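Local coordinates for programmed cell death 6-interacting protein (Homo sapiens, PDB 5WA1) that serves as an ESCRT adaptor in multivesicular body sorting, membrane repair and cytokinesis, its Bro1 domain engaging CHMP4 proteins, at residues A[265-279]-A[312-325]. Sequence-based numbering, arbitrary orientation.
Sequences VLAAKHCIMQANAEY and YDEYVNVKDFSDKI
Phe321 fits as a knob among Ile272, Ala275, Asn276 and Tyr279 of helix 262-287, a worked example of knobs-into-holes packing within the CHMP4-interacting region of the Bro1 domain. The side chain can be followed outward. CB leaves helix 319-340 with CG anti to the backbone N (chi1 -168°), which carries the ring across to the neighbouring helix. CB, CG and the two CD atoms span the distance, and the outer half of the ring does the touching. CE2 lies 3.9 Å from Ala275 CB, while CE1 points into the face of Tyr279, 4.1 Å from its CG. The result is a T-shaped pair with centroids 5.8 Å apart and planes at 87°. CZ, the tip, reaches the Asn276 amide, whose plane is tilted only 16° from that of the ring. Ile325, one turn on in the same helix, sets its CD1 over the centre of one ring face, 3.7 Å above the plane.

On the same side of the Tyr279 ring as Phe321, the bent chain of Lys324 crosses the phenol near its hydroxyl end, its CD 3.3 Å from Tyr279 OH. Toward the other end, Ile272 CD1 meets Val316 CG1 tip to tip (4.0 Å) and also touches Val318. Tyr312, just past helix 291-311, brings its ring against the methyls of Ala267 and Ala268, with CZ 3.6 Å from Ala267 CB. Apolar and aromatic surfaces thus join helix 262-287 to the 312-318 connection and helix 319-340; without hydrogen bonds or salt bridges between the segments, complementary shape does the holding.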
loop_
_atom_site.group_PDB
_atom_site.type_symbol
_atom_site.label_atom_id
_atom_site.label_comp_id
_atom_site.label_asym_id
_atom_site.label_seq_id
_atom_site.Cartn_x
_atom_site.Cartn_y
_atom_site.Cartn_z
ATOM N N VAL A 265 -13.082 -3.333 6.692
ATOM C CA VAL A 265 -11.796 -3.313 7.369
ATOM C C VAL A 265 -11.310 -1.883 7.549
ATOM O O VAL A 265 -10.781 -1.523 8.611
ATOM C CB VAL A 265 -10.769 -4.176 6.616
ATOM C CG1 VAL A 265 -9.371 -3.946 7.192
ATOM C CG2 VAL A 265 -11.141 -5.639 6.733
ATOM N N LEU A 266 -11.481 -1.042 6.530
ATOM C CA LEU A 266 -11.083 0.358 6.654
ATOM C C LEU A 266 -11.891 1.070 7.735
ATOM O O LEU A 266 -11.341 1.841 8.527
ATOM C CB LEU A 266 -11.271 1.076 5.319
ATOM C CG LEU A 266 -10.353 0.615 4.184
ATOM C CD1 LEU A 266 -10.716 1.373 2.893
ATOM C CD2 LEU A 266 -8.905 0.824 4.577
ATOM N N ALA A 267 -13.211 0.863 7.738
ATOM C CA ALA A 267 -14.063 1.465 8.765
ATOM C C ALA A 267 -13.646 1.012 10.163
ATOM O O ALA A 267 -13.536 1.828 11.091
ATOM C CB ALA A 267 -15.523 1.113 8.492
ATOM N N ALA A 268 -13.395 -0.288 10.331
ATOM C CA ALA A 268 -12.968 -0.796 11.628
ATOM C C ALA A 268 -11.636 -0.182 12.050
ATOM O O ALA A 268 -11.486 0.274 13.189
ATOM C CB ALA A 268 -12.869 -2.320 11.591
ATOM N N LYS A 269 -10.665 -0.143 11.132
ATOM C CA LYS A 269 -9.345 0.387 11.463
ATOM C C LYS A 269 -9.393 1.879 11.777
ATOM O O LYS A 269 -8.634 2.351 12.628
ATOM C CB LYS A 269 -8.362 0.119 10.317
ATOM C CG LYS A 269 -7.881 -1.325 10.218
ATOM C CD LYS A 269 -6.590 -1.549 10.962
ATOM C CE LYS A 269 -6.078 -2.976 10.761
ATOM N NZ LYS A 269 -5.216 -3.065 9.557
ATOM N N HIS A 270 -10.261 2.632 11.106
ATOM C CA HIS A 270 -10.478 4.033 11.462
ATOM C C HIS A 270 -10.892 4.163 12.931
ATOM O O HIS A 270 -10.303 4.946 13.692
ATOM C CB HIS A 270 -11.536 4.623 10.527
ATOM C CG HIS A 270 -11.976 6.013 10.882
ATOM N ND1 HIS A 270 -11.120 7.097 10.876
ATOM C CD2 HIS A 270 -13.193 6.499 11.226
ATOM C CE1 HIS A 270 -11.790 8.187 11.205
ATOM N NE2 HIS A 270 -13.049 7.851 11.426
ATOM N N CYS A 271 -11.856 3.353 13.363
ATOM C CA CYS A 271 -12.315 3.424 14.750
ATOM C C CYS A 271 -11.300 2.829 15.720
ATOM O O CYS A 271 -11.148 3.330 16.843
ATOM C CB CYS A 271 -13.664 2.723 14.893
ATOM S SG CYS A 271 -15.001 3.501 13.971
ATOM N N ILE A 272 -10.618 1.741 15.335
ATOM C CA ILE A 272 -9.611 1.160 16.215
ATOM C C ILE A 272 -8.474 2.143 16.430
ATOM O O ILE A 272 -7.931 2.252 17.536
ATOM C CB ILE A 272 -9.090 -0.180 15.661
ATOM C CG1 ILE A 272 -10.159 -1.264 15.776
ATOM C CG2 ILE A 272 -7.801 -0.617 16.397
ATOM C CD1 ILE A 272 -9.892 -2.476 14.872
ATOM N N MET A 273 -8.100 2.862 15.397
ATOM C CA MET A 273 -7.030 3.797 15.551
ATOM C C MET A 273 -7.461 4.972 16.418
ATOM O O MET A 273 -6.705 5.417 17.221
ATOM C CB MET A 273 -6.454 4.214 14.222
ATOM C CG MET A 273 -5.667 3.144 13.497
ATOM S SD MET A 273 -4.397 2.285 14.424
ATOM C CE MET A 273 -3.161 3.511 14.540
ATOM N N GLN A 274 -8.667 5.481 16.237
ATOM C CA GLN A 274 -9.139 6.546 17.121
ATOM C C GLN A 274 -9.145 6.085 18.573
ATOM O O GLN A 274 -8.748 6.836 19.466
ATOM C CB GLN A 274 -10.534 7.021 16.708
ATOM C CG GLN A 274 -10.559 7.815 15.397
ATOM C CD GLN A 274 -11.851 8.594 15.202
ATOM O OE1 GLN A 274 -12.893 8.240 15.751
ATOM N NE2 GLN A 274 -11.778 9.668 14.427
ATOM N N ALA A 275 -9.574 4.845 18.822
ATOM C CA ALA A 275 -9.561 4.293 20.175
ATOM C C ALA A 275 -8.141 4.157 20.722
ATOM O O ALA A 275 -7.899 4.403 21.912
ATOM C CB ALA A 275 -10.275 2.938 20.183
ATOM N N ASN A 276 -7.186 3.751 19.880
ATOM C CA ASN A 276 -5.798 3.698 20.320
ATOM C C ASN A 276 -5.282 5.080 20.684
ATOM O O ASN A 276 -4.540 5.235 21.662
ATOM C CB ASN A 276 -4.905 3.098 19.229
ATOM C CG ASN A 276 -4.991 1.607 19.168
ATOM O OD1 ASN A 276 -5.290 1.031 18.125
ATOM N ND2 ASN A 276 -4.691 0.965 20.271
ATOM N N ALA A 277 -5.650 6.092 19.899
ATOM C CA ALA A 277 -5.238 7.454 20.217
ATOM C C ALA A 277 -5.800 7.887 21.575
ATOM O O ALA A 277 -5.084 8.457 22.405
ATOM C CB ALA A 277 -5.712 8.405 19.117
ATOM N N GLU A 278 -7.089 7.633 21.806
ATOM C CA GLU A 278 -7.705 8.029 23.082
ATOM C C GLU A 278 -7.124 7.235 24.244
ATOM O O GLU A 278 -6.962 7.763 25.352
ATOM C CB GLU A 278 -9.214 7.834 23.017
ATOM C CG GLU A 278 -9.955 8.811 22.116
ATOM C CD GLU A 278 -10.006 10.235 22.676
ATOM O OE1 GLU A 278 -9.340 10.524 23.704
ATOM O OE2 GLU A 278 -10.714 11.079 22.080
ATOM N N TYR A 279 -6.830 5.954 24.020
ATOM C CA TYR A 279 -6.284 5.126 25.086
ATOM C C TYR A 279 -4.912 5.627 25.514
ATOM O O TYR A 279 -4.645 5.783 26.709
ATOM C CB TYR A 279 -6.213 3.665 24.645
ATOM C CG TYR A 279 -5.536 2.772 25.654
ATOM C CD1 TYR A 279 -6.187 2.405 26.827
ATOM C CD2 TYR A 279 -4.247 2.306 25.443
ATOM C CE1 TYR A 279 -5.576 1.596 27.759
ATOM C CE2 TYR A 279 -3.622 1.495 26.372
ATOM C CZ TYR A 279 -4.293 1.145 27.526
ATOM O OH TYR A 279 -3.685 0.339 28.446
ATOM N N TYR A 312 -18.246 -4.931 13.054
ATOM C CA TYR A 312 -17.213 -5.489 12.192
ATOM C C TYR A 312 -16.599 -6.723 12.831
ATOM O O TYR A 312 -15.401 -6.988 12.701
ATOM C CB TYR A 312 -16.169 -4.423 11.880
ATOM C CG TYR A 312 -16.807 -3.186 11.292
ATOM C CD1 TYR A 312 -17.537 -3.264 10.112
ATOM C CD2 TYR A 312 -16.697 -1.949 11.919
ATOM C CE1 TYR A 312 -18.133 -2.145 9.564
ATOM C CE2 TYR A 312 -17.301 -0.822 11.375
ATOM C CZ TYR A 312 -18.012 -0.928 10.203
ATOM O OH TYR A 312 -18.611 0.181 9.651
ATOM N N ASP A 313 -17.450 -7.499 13.508
ATOM C CA ASP A 313 -16.994 -8.605 14.342
ATOM C C ASP A 313 -16.287 -9.676 13.525
ATOM O O ASP A 313 -15.338 -10.304 14.006
ATOM C CB ASP A 313 -18.186 -9.206 15.088
ATOM C CG ASP A 313 -17.784 -10.325 16.026
ATOM O OD1 ASP A 313 -17.701 -11.487 15.571
ATOM O OD2 ASP A 313 -17.552 -10.044 17.220
ATOM N N GLU A 314 -16.741 -9.913 12.294
ATOM C CA GLU A 314 -16.130 -10.955 11.482
ATOM C C GLU A 314 -14.855 -10.504 10.783
ATOM O O GLU A 314 -14.223 -11.325 10.113
ATOM C CB GLU A 314 -17.135 -11.486 10.452
ATOM C CG GLU A 314 -17.883 -10.423 9.664
ATOM C CD GLU A 314 -18.749 -11.018 8.559
ATOM O OE1 GLU A 314 -18.208 -11.755 7.706
ATOM O OE2 GLU A 314 -19.971 -10.756 8.551
ATOM N N TYR A 315 -14.443 -9.240 10.936
ATOM C CA TYR A 315 -13.253 -8.734 10.265
ATOM C C TYR A 315 -12.108 -8.380 11.204
ATOM O O TYR A 315 -10.952 -8.382 10.763
ATOM C CB TYR A 315 -13.597 -7.497 9.416
ATOM C CG TYR A 315 -14.655 -7.751 8.362
ATOM C CD1 TYR A 315 -14.325 -8.322 7.137
ATOM C CD2 TYR A 315 -15.986 -7.428 8.594
ATOM C CE1 TYR A 315 -15.290 -8.565 6.175
ATOM C CE2 TYR A 315 -16.958 -7.663 7.639
ATOM C CZ TYR A 315 -16.607 -8.231 6.432
ATOM O OH TYR A 315 -17.575 -8.466 5.484
ATOM N N VAL A 316 -12.387 -8.081 12.476
ATOM C CA VAL A 316 -11.355 -7.751 13.455
ATOM C C VAL A 316 -11.689 -8.405 14.789
ATOM O O VAL A 316 -12.842 -8.727 15.080
ATOM C CB VAL A 316 -11.190 -6.231 13.657
ATOM C CG1 VAL A 316 -10.421 -5.617 12.495
ATOM C CG2 VAL A 316 -12.550 -5.580 13.818
ATOM N N ASN A 317 -10.651 -8.594 15.602
ATOM C CA ASN A 317 -10.762 -9.176 16.935
ATOM C C ASN A 317 -10.243 -8.148 17.932
ATOM O O ASN A 317 -9.029 -7.935 18.036
ATOM C CB ASN A 317 -9.978 -10.487 17.025
ATOM C CG ASN A 317 -9.898 -11.027 18.442
ATOM O OD1 ASN A 317 -10.776 -10.775 19.271
ATOM N ND2 ASN A 317 -8.838 -11.778 18.728
ATOM N N VAL A 318 -11.152 -7.515 18.668
ATOM C CA VAL A 318 -10.786 -6.438 19.577
ATOM C C VAL A 318 -11.005 -6.836 21.038
ATOM O O VAL A 318 -11.037 -5.969 21.908
ATOM C CB VAL A 318 -11.540 -5.141 19.237
ATOM C CG1 VAL A 318 -11.149 -4.621 17.839
ATOM C CG2 VAL A 318 -13.045 -5.362 19.334
ATOM N N LYS A 319 -11.145 -8.133 21.330
ATOM C CA LYS A 319 -11.531 -8.541 22.681
ATOM C C LYS A 319 -10.478 -8.142 23.708
ATOM O O LYS A 319 -10.809 -7.612 24.775
ATOM C CB LYS A 319 -11.781 -10.048 22.750
ATOM C CG LYS A 319 -12.024 -10.539 24.177
ATOM C CD LYS A 319 -12.086 -12.055 24.273
ATOM C CE LYS A 319 -12.074 -12.516 25.722
ATOM N NZ LYS A 319 -13.187 -11.919 26.512
ATOM N N ASP A 320 -9.202 -8.394 23.405
ATOM C CA ASP A 320 -8.138 -8.089 24.358
ATOM C C ASP A 320 -8.029 -6.590 24.610
ATOM O O ASP A 320 -7.887 -6.152 25.760
ATOM C CB ASP A 320 -6.810 -8.652 23.847
ATOM C CG ASP A 320 -6.739 -10.170 23.942
ATOM O OD1 ASP A 320 -7.789 -10.807 24.181
ATOM O OD2 ASP A 320 -5.635 -10.726 23.772
ATOM N N PHE A 321 -8.087 -5.790 23.542
ATOM C CA PHE A 321 -8.093 -4.337 23.683
ATOM C C PHE A 321 -9.307 -3.867 24.477
ATOM O O PHE A 321 -9.199 -2.966 25.323
ATOM C CB PHE A 321 -8.072 -3.702 22.295
ATOM C CG PHE A 321 -7.786 -2.230 22.290
ATOM C CD1 PHE A 321 -7.072 -1.634 23.313
ATOM C CD2 PHE A 321 -8.236 -1.443 21.244
ATOM C CE1 PHE A 321 -6.813 -0.272 23.293
ATOM C CE2 PHE A 321 -7.978 -0.084 21.213
ATOM C CZ PHE A 321 -7.266 0.504 22.241
ATOM N N SER A 322 -10.472 -4.475 24.224
ATOM C CA SER A 322 -11.690 -4.089 24.931
ATOM C C SER A 322 -11.560 -4.325 26.432
ATOM O O SER A 322 -11.960 -3.476 27.240
ATOM C CB SER A 322 -12.877 -4.864 24.368
ATOM O OG SER A 322 -14.094 -4.360 24.875
ATOM N N ASP A 323 -11.000 -5.476 26.821
ATOM C CA ASP A 323 -10.801 -5.791 28.233
ATOM C C ASP A 323 -9.793 -4.850 28.879
ATOM O O ASP A 323 -9.956 -4.458 30.041
ATOM C CB ASP A 323 -10.334 -7.238 28.381
ATOM C CG ASP A 323 -11.365 -8.236 27.903
ATOM O OD1 ASP A 323 -12.555 -7.867 27.817
ATOM O OD2 ASP A 323 -10.985 -9.390 27.611
ATOM N N LYS A 324 -8.732 -4.496 28.152
ATOM C CA LYS A 324 -7.744 -3.563 28.681
ATOM C C LYS A 324 -8.379 -2.209 28.973
ATOM O O LYS A 324 -8.161 -1.621 30.039
ATOM C CB LYS A 324 -6.586 -3.425 27.694
ATOM C CG LYS A 324 -5.451 -2.543 28.178
ATOM C CD LYS A 324 -4.231 -2.661 27.266
ATOM C CE LYS A 324 -4.517 -2.165 25.859
ATOM N NZ LYS A 324 -3.350 -2.364 24.949
ATOM N N ILE A 325 -9.187 -1.711 28.039
ATOM C CA ILE A 325 -9.858 -0.424 28.216
ATOM C C ILE A 325 -10.792 -0.475 29.411
ATOM O O ILE A 325 -10.788 0.414 30.271
ATOM C CB ILE A 325 -10.619 -0.040 26.934
ATOM C CG1 ILE A 325 -9.656 0.237 25.788
ATOM C CG2 ILE A 325 -11.544 1.164 27.184
ATOM C CD1 ILE A 325 -10.365 0.316 24.427
#